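Local coordinates for TT1696 protein (PDB 1UFB), which is of unknown function but carries a HEPN-type helical domain and may bind DNA, at residues D83-P88 and R102-L107; F32-A37 and E110-L115. All coordinates share one frame; numbering follows the deposited sequence.

Contact 1: residues D83-P88 and R102-L107; sequences DKYYIP and RHYTRL
Tyr104 and Tyr85 each carry CG beside the backbone N and anti to the carbonyl carbon (chi1 -64° and -61°), and these rotations bring their rings together. The CB of Tyr104 points toward the 83-88 turn, whereas Tyr85 meets its partner with the CD2-CE2 side of its ring. The rings are not stacked: Tyr85 CE2 lies in the plane of the Tyr104 ring, at its edge, and meets Tyr104 CE2 at 3.8 Å. Farther out, the phenol passes close to Pro88. Tyr104 OH lies 3.2 Å from Pro88 CB, and Tyr104 CE1 stands 3.6 Å from Pro88 O. The polar link is made by a water, also in the plane of the Tyr104 ring. It donates to Lys84 O at 2.7 Å and hydrogen-bonds Tyr104 OH at 2.7 Å. The phenol is thus joined through solvent to the type I turn from Asp83 to Tyr86, although the hydroxyl lies 4.4 Å from Lys84 O itself. A phenylalanine in place of Tyr104 would probably keep the edge contact with Tyr85 but leave the bridging water without its mate on this side. The contact closes the long loop that follows helix 73-83, just before Thr105 N-caps helix 106-126. Pro88 O is hydrogen-bonded by His95 NE2 from within that loop. Tyr85 packs against Cys31 of helix 27-48 and against Glu108 and Ala112 of helix 106-126, while Tyr104 rests on Ala28 of helix 27-48.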
loop_
_atom_site.group_PDB
_atom_site.type_symbol
_atom_site.label_atom_id
_atom_site.label_comp_id
_atom_site.label_asym_id
_atom_site.label_seq_id
_atom_site.Cartn_x
_atom_site.Cartn_y
_atom_site.Cartn_z
ATOM N N ASP A 83 -10.350 8.653 -1.779
ATOM C CA ASP A 83 -9.119 9.385 -2.055
ATOM C C ASP A 83 -8.360 9.744 -0.816
ATOM O O ASP A 83 -7.147 9.862 -0.830
ATOM C CB ASP A 83 -9.404 10.626 -2.941
ATOM C CG ASP A 83 -9.455 10.255 -4.437
ATOM O OD1 ASP A 83 -9.138 9.069 -4.722
ATOM O OD2 ASP A 83 -9.791 11.106 -5.321
ATOM N N LYS A 84 -9.069 9.838 0.274
ATOM C CA LYS A 84 -8.448 10.107 1.566
ATOM C C LYS A 84 -7.828 8.858 2.167
ATOM O O LYS A 84 -7.283 8.922 3.270
ATOM C CB LYS A 84 -9.483 10.581 2.563
ATOM C CG LYS A 84 -10.254 11.776 2.054
ATOM C CD LYS A 84 -9.316 12.934 1.711
ATOM C CE LYS A 84 -10.068 14.237 1.978
ATOM N NZ LYS A 84 -11.241 13.938 2.886
ATOM N N TYR A 85 -7.907 7.717 1.479
ATOM C CA TYR A 85 -7.330 6.476 2.052
ATOM C C TYR A 85 -5.992 6.057 1.433
ATOM O O TYR A 85 -5.450 5.022 1.839
ATOM C CB TYR A 85 -8.322 5.306 1.936
ATOM C CG TYR A 85 -9.636 5.560 2.703
ATOM C CD1 TYR A 85 -10.852 5.000 2.267
ATOM C CD2 TYR A 85 -9.638 6.319 3.868
ATOM C CE1 TYR A 85 -12.069 5.193 2.986
ATOM C CE2 TYR A 85 -10.852 6.509 4.610
ATOM C CZ TYR A 85 -12.051 5.934 4.148
ATOM O OH TYR A 85 -13.247 6.036 4.848
ATOM N N TYR A 86 -5.500 6.797 0.428
ATOM C CA TYR A 86 -4.238 6.401 -0.170
ATOM C C TYR A 86 -3.036 6.662 0.788
ATOM O O TYR A 86 -2.235 5.774 1.073
ATOM C CB TYR A 86 -4.054 7.095 -1.535
ATOM C CG TYR A 86 -2.704 6.808 -2.140
ATOM C CD1 TYR A 86 -2.357 5.507 -2.568
ATOM C CD2 TYR A 86 -1.705 7.822 -2.141
ATOM C CE1 TYR A 86 -0.983 5.222 -2.991
ATOM C CE2 TYR A 86 -0.410 7.561 -2.519
ATOM C CZ TYR A 86 -0.050 6.282 -2.945
ATOM O OH TYR A 86 1.239 6.156 -3.366
ATOM N N ILE A 87 -2.942 7.866 1.325
ATOM C CA ILE A 87 -1.845 8.180 2.211
ATOM C C ILE A 87 -2.135 8.120 3.746
ATOM O O ILE A 87 -1.390 7.469 4.480
ATOM C CB ILE A 87 -1.182 9.596 1.802
ATOM C CG1 ILE A 87 -0.091 9.330 0.720
ATOM C CG2 ILE A 87 -0.453 10.267 3.046
ATOM C CD1 ILE A 87 0.392 10.584 -0.155
ATOM N N PRO A 88 -3.237 8.744 4.229
ATOM C CA PRO A 88 -3.570 8.759 5.671
ATOM C C PRO A 88 -3.727 7.437 6.371
ATOM O O PRO A 88 -3.537 7.337 7.573
ATOM C CB PRO A 88 -4.850 9.648 5.743
ATOM C CG PRO A 88 -4.599 10.663 4.537
ATOM C CD PRO A 88 -4.162 9.607 3.462
ATOM N N ARG A 102 -4.609 3.489 13.967
ATOM C CA ARG A 102 -5.632 3.635 15.007
ATOM C C ARG A 102 -6.773 4.567 14.651
ATOM O O ARG A 102 -7.784 4.603 15.329
ATOM C CB ARG A 102 -5.006 4.109 16.347
ATOM C CG ARG A 102 -4.665 5.536 16.358
ATOM C CD ARG A 102 -4.238 6.058 17.753
ATOM N NE ARG A 102 -4.516 7.500 17.795
ATOM C CZ ARG A 102 -3.926 8.398 18.584
ATOM N NH1 ARG A 102 -2.969 8.024 19.442
ATOM N NH2 ARG A 102 -4.317 9.676 18.513
ATOM N N HIS A 103 -6.623 5.338 13.586
ATOM C CA HIS A 103 -7.686 6.257 13.250
ATOM C C HIS A 103 -8.742 5.658 12.347
ATOM O O HIS A 103 -9.580 6.409 11.863
ATOM C CB HIS A 103 -7.097 7.502 12.569
ATOM C CG HIS A 103 -6.182 8.290 13.458
ATOM N ND1 HIS A 103 -4.821 8.088 13.497
ATOM C CD2 HIS A 103 -6.447 9.258 14.371
ATOM C CE1 HIS A 103 -4.282 8.893 14.397
ATOM N NE2 HIS A 103 -5.246 9.614 14.942
ATOM N N TYR A 104 -8.722 4.342 12.121
ATOM C CA TYR A 104 -9.685 3.758 11.193
ATOM C C TYR A 104 -10.514 2.674 11.877
ATOM O O TYR A 104 -9.976 1.920 12.653
ATOM C CB TYR A 104 -8.922 3.239 9.954
ATOM C CG TYR A 104 -8.280 4.419 9.247
ATOM C CD1 TYR A 104 -7.082 4.974 9.715
ATOM C CD2 TYR A 104 -8.947 5.062 8.178
ATOM C CE1 TYR A 104 -6.571 6.145 9.131
ATOM C CE2 TYR A 104 -8.465 6.214 7.604
ATOM C CZ TYR A 104 -7.262 6.766 8.086
ATOM O OH TYR A 104 -6.796 7.916 7.519
ATOM N N THR A 105 -11.812 2.589 11.581
ATOM C CA THR A 105 -12.681 1.638 12.294
ATOM C C THR A 105 -13.268 0.583 11.338
ATOM O O THR A 105 -13.150 0.695 10.083
ATOM C CB THR A 105 -13.902 2.378 12.927
ATOM O OG1 THR A 105 -14.747 2.859 11.845
ATOM C CG2 THR A 105 -13.453 3.600 13.807
ATOM N N ARG A 106 -13.930 -0.407 11.916
ATOM C CA ARG A 106 -14.510 -1.432 11.064
ATOM C C ARG A 106 -15.616 -0.841 10.152
ATOM O O ARG A 106 -15.721 -1.202 8.954
ATOM C CB ARG A 106 -15.100 -2.614 11.881
ATOM C CG ARG A 106 -15.832 -3.715 11.032
ATOM C CD ARG A 106 -16.428 -4.914 11.890
ATOM N NE ARG A 106 -17.536 -4.439 12.768
ATOM C CZ ARG A 106 -18.788 -4.210 12.392
ATOM N NH1 ARG A 106 -19.154 -4.407 11.129
ATOM N NH2 ARG A 106 -19.691 -3.754 13.289
ATOM N N LEU A 107 -16.494 -0.001 10.718
ATOM C CA LEU A 107 -17.584 0.510 9.894
ATOM C C LEU A 107 -17.023 1.329 8.722
ATOM O O LEU A 107 -17.590 1.314 7.616
ATOM C CB LEU A 107 -18.585 1.390 10.702
ATOM C CG LEU A 107 -19.333 0.588 11.798
ATOM C CD1 LEU A 107 -20.164 1.592 12.718
ATOM C CD2 LEU A 107 -20.301 -0.427 11.132
HETATM O O HOH W 1 -8.265 9.304 5.753
#

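Contact 2: residues F32-A37 and E110-L115; sequences FAAQQA and EEALDL
Ala34 and Leu113 mark the close approach of two helices that run in the same general direction, their CA atoms 5.6 Å apart. The pair belongs to the helical bundle of the HEPN domain: segment 32-37 lies in helix 27-48 and segment 110-115 in the C-terminal helix 106-126. Small side chains make this spacing possible. The CB of Ala34 points toward the other helix and that of Ala112 points back, and the two methyls meet at 3.9 Å. Leu113 sets out away from helix 27-48, yet its branched end swings nearer and stops 5.0 Å short of segment 32-37. That end is packed against Leu15, Ala18 and Leu22 of helix 4-24, while Leu115 lies against Ala78, Val81 and Leu82 of helix 73-83, so helix 106-126 is flanked by two further members of the bundle. The joint is apolar and buried near the centre of the chain, and it is small, with 89 Å² covered in all. Besides the methyl of Ala112, Ala34 also meets the backbone of the facing helix: its CB sits 3.6 Å from Ala112 O and 4.2 Å from Leu113 N.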
loop_
_atom_site.group_PDB
_atom_site.type_symbol
_atom_site.label_atom_id
_atom_site.label_comp_id
_atom_site.label_asym_id
_atom_site.label_seq_id
_atom_site.Cartn_x
_atom_site.Cartn_y
_atom_site.Cartn_z
ATOM N N PHE A 32 -7.039 1.214 2.740
ATOM C CA PHE A 32 -6.030 1.445 1.701
ATOM C C PHE A 32 -6.243 0.447 0.536
ATOM O O PHE A 32 -6.282 0.826 -0.645
ATOM C CB PHE A 32 -4.637 1.267 2.326
ATOM C CG PHE A 32 -3.520 1.332 1.308
ATOM C CD1 PHE A 32 -3.183 2.566 0.760
ATOM C CD2 PHE A 32 -2.848 0.171 0.891
ATOM C CE1 PHE A 32 -2.173 2.671 -0.194
ATOM C CE2 PHE A 32 -1.799 0.246 -0.092
ATOM C CZ PHE A 32 -1.480 1.504 -0.620
ATOM N N ALA A 33 -6.451 -0.820 0.875
ATOM C CA ALA A 33 -6.653 -1.836 -0.138
ATOM C C ALA A 33 -7.915 -1.527 -0.934
ATOM O O ALA A 33 -7.938 -1.772 -2.101
ATOM C CB ALA A 33 -6.674 -3.292 0.507
ATOM N N ALA A 34 -8.953 -0.951 -0.324
ATOM C CA ALA A 34 -10.151 -0.605 -1.075
ATOM C C ALA A 34 -9.835 0.532 -2.058
ATOM O O ALA A 34 -10.279 0.546 -3.225
ATOM C CB ALA A 34 -11.289 -0.166 -0.100
ATOM N N GLN A 35 -9.116 1.548 -1.590
ATOM C CA GLN A 35 -8.754 2.620 -2.560
ATOM C C GLN A 35 -7.909 1.973 -3.724
ATOM O O GLN A 35 -8.064 2.361 -4.901
ATOM C CB GLN A 35 -7.896 3.717 -1.856
ATOM C CG GLN A 35 -7.373 4.863 -2.782
ATOM C CD GLN A 35 -6.133 4.448 -3.639
ATOM O OE1 GLN A 35 -5.396 3.542 -3.271
ATOM N NE2 GLN A 35 -5.885 5.184 -4.782
ATOM N N GLN A 36 -7.040 1.013 -3.387
ATOM C CA GLN A 36 -6.195 0.388 -4.402
ATOM C C GLN A 36 -7.031 -0.429 -5.391
ATOM O O GLN A 36 -6.695 -0.511 -6.596
ATOM C CB GLN A 36 -5.128 -0.504 -3.735
ATOM C CG GLN A 36 -3.976 0.274 -3.091
ATOM C CD GLN A 36 -3.083 0.915 -4.164
ATOM O OE1 GLN A 36 -3.184 2.155 -4.524
ATOM N NE2 GLN A 36 -2.201 0.092 -4.698
ATOM N N ALA A 37 -8.115 -1.059 -4.879
ATOM C CA ALA A 37 -9.016 -1.814 -5.782
ATOM C C ALA A 37 -9.639 -0.827 -6.754
ATOM O O ALA A 37 -9.658 -1.071 -7.969
ATOM C CB ALA A 37 -10.128 -2.500 -4.994
ATOM N N GLU A 110 -15.777 -1.122 6.216
ATOM C CA GLU A 110 -16.843 -1.803 5.406
ATOM C C GLU A 110 -17.432 -0.848 4.387
ATOM O O GLU A 110 -17.726 -1.211 3.231
ATOM C CB GLU A 110 -17.976 -2.453 6.305
ATOM C CG GLU A 110 -17.370 -3.515 7.228
ATOM C CD GLU A 110 -18.398 -4.344 8.013
ATOM O OE1 GLU A 110 -19.592 -4.072 7.842
ATOM O OE2 GLU A 110 -17.965 -5.240 8.774
ATOM N N GLU A 111 -17.591 0.405 4.793
ATOM C CA GLU A 111 -18.084 1.400 3.854
ATOM C C GLU A 111 -17.053 1.536 2.695
ATOM O O GLU A 111 -17.417 1.596 1.502
ATOM C CB GLU A 111 -18.252 2.756 4.539
ATOM C CG GLU A 111 -18.561 3.834 3.503
ATOM C CD GLU A 111 -18.619 5.174 4.175
ATOM O OE1 GLU A 111 -17.535 5.757 4.538
ATOM O OE2 GLU A 111 -19.790 5.607 4.352
ATOM N N ALA A 112 -15.758 1.508 3.043
ATOM C CA ALA A 112 -14.721 1.620 1.999
ATOM C C ALA A 112 -14.854 0.465 0.999
ATOM O O ALA A 112 -14.767 0.682 -0.228
ATOM C CB ALA A 112 -13.332 1.674 2.663
ATOM N N LEU A 113 -15.073 -0.759 1.503
ATOM C CA LEU A 113 -15.293 -1.903 0.592
ATOM C C LEU A 113 -16.532 -1.663 -0.257
ATOM O O LEU A 113 -16.529 -1.942 -1.440
ATOM C CB LEU A 113 -15.483 -3.231 1.353
ATOM C CG LEU A 113 -14.246 -3.849 2.011
ATOM C CD1 LEU A 113 -14.671 -4.861 3.061
ATOM C CD2 LEU A 113 -13.436 -4.558 0.992
ATOM N N ASP A 114 -17.585 -1.111 0.337
ATOM C CA ASP A 114 -18.807 -0.852 -0.415
ATOM C C ASP A 114 -18.551 0.104 -1.572
ATOM O O ASP A 114 -19.047 -0.103 -2.712
ATOM C CB ASP A 114 -19.873 -0.193 0.487
ATOM C CG ASP A 114 -20.473 -1.159 1.507
ATOM O OD1 ASP A 114 -20.341 -2.391 1.333
ATOM O OD2 ASP A 114 -21.084 -0.667 2.473
ATOM N N LEU A 115 -17.808 1.165 -1.282
ATOM C CA LEU A 115 -17.517 2.190 -2.297
ATOM C C LEU A 115 -16.619 1.618 -3.413
ATOM O O LEU A 115 -16.827 1.888 -4.602
ATOM C CB LEU A 115 -16.870 3.436 -1.613
ATOM C CG LEU A 115 -17.767 4.124 -0.555
ATOM C CD1 LEU A 115 -17.026 5.316 0.093
ATOM C CD2 LEU A 115 -19.044 4.612 -1.247
#

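The centres of contacts 1 and 2 are 10 Å apart, and helix 106-126 serves both: its start follows Tyr104, and its next turns supply Ala112. Along the chain, contact 1 falls wholly between the two segments of contact 2. The two touch directly, Tyr85 CE1 lying 3.8 Å from Ala112 CB and Tyr85 O 3.5 Å from Phe32 CD1. The loop between the segments of contact 1 holds Arg90 and His95, whose spacing fits the Rx4-6H motif of HEPN nucleases, although no such activity is established here. Arg90 NH2 hydrogen-bonds Tyr86 O, and Phe32 packs on Thr89 and Arg90 of its own chain, so both contacts border this loop; Phe32 also packs on Arg90 of the second subunit.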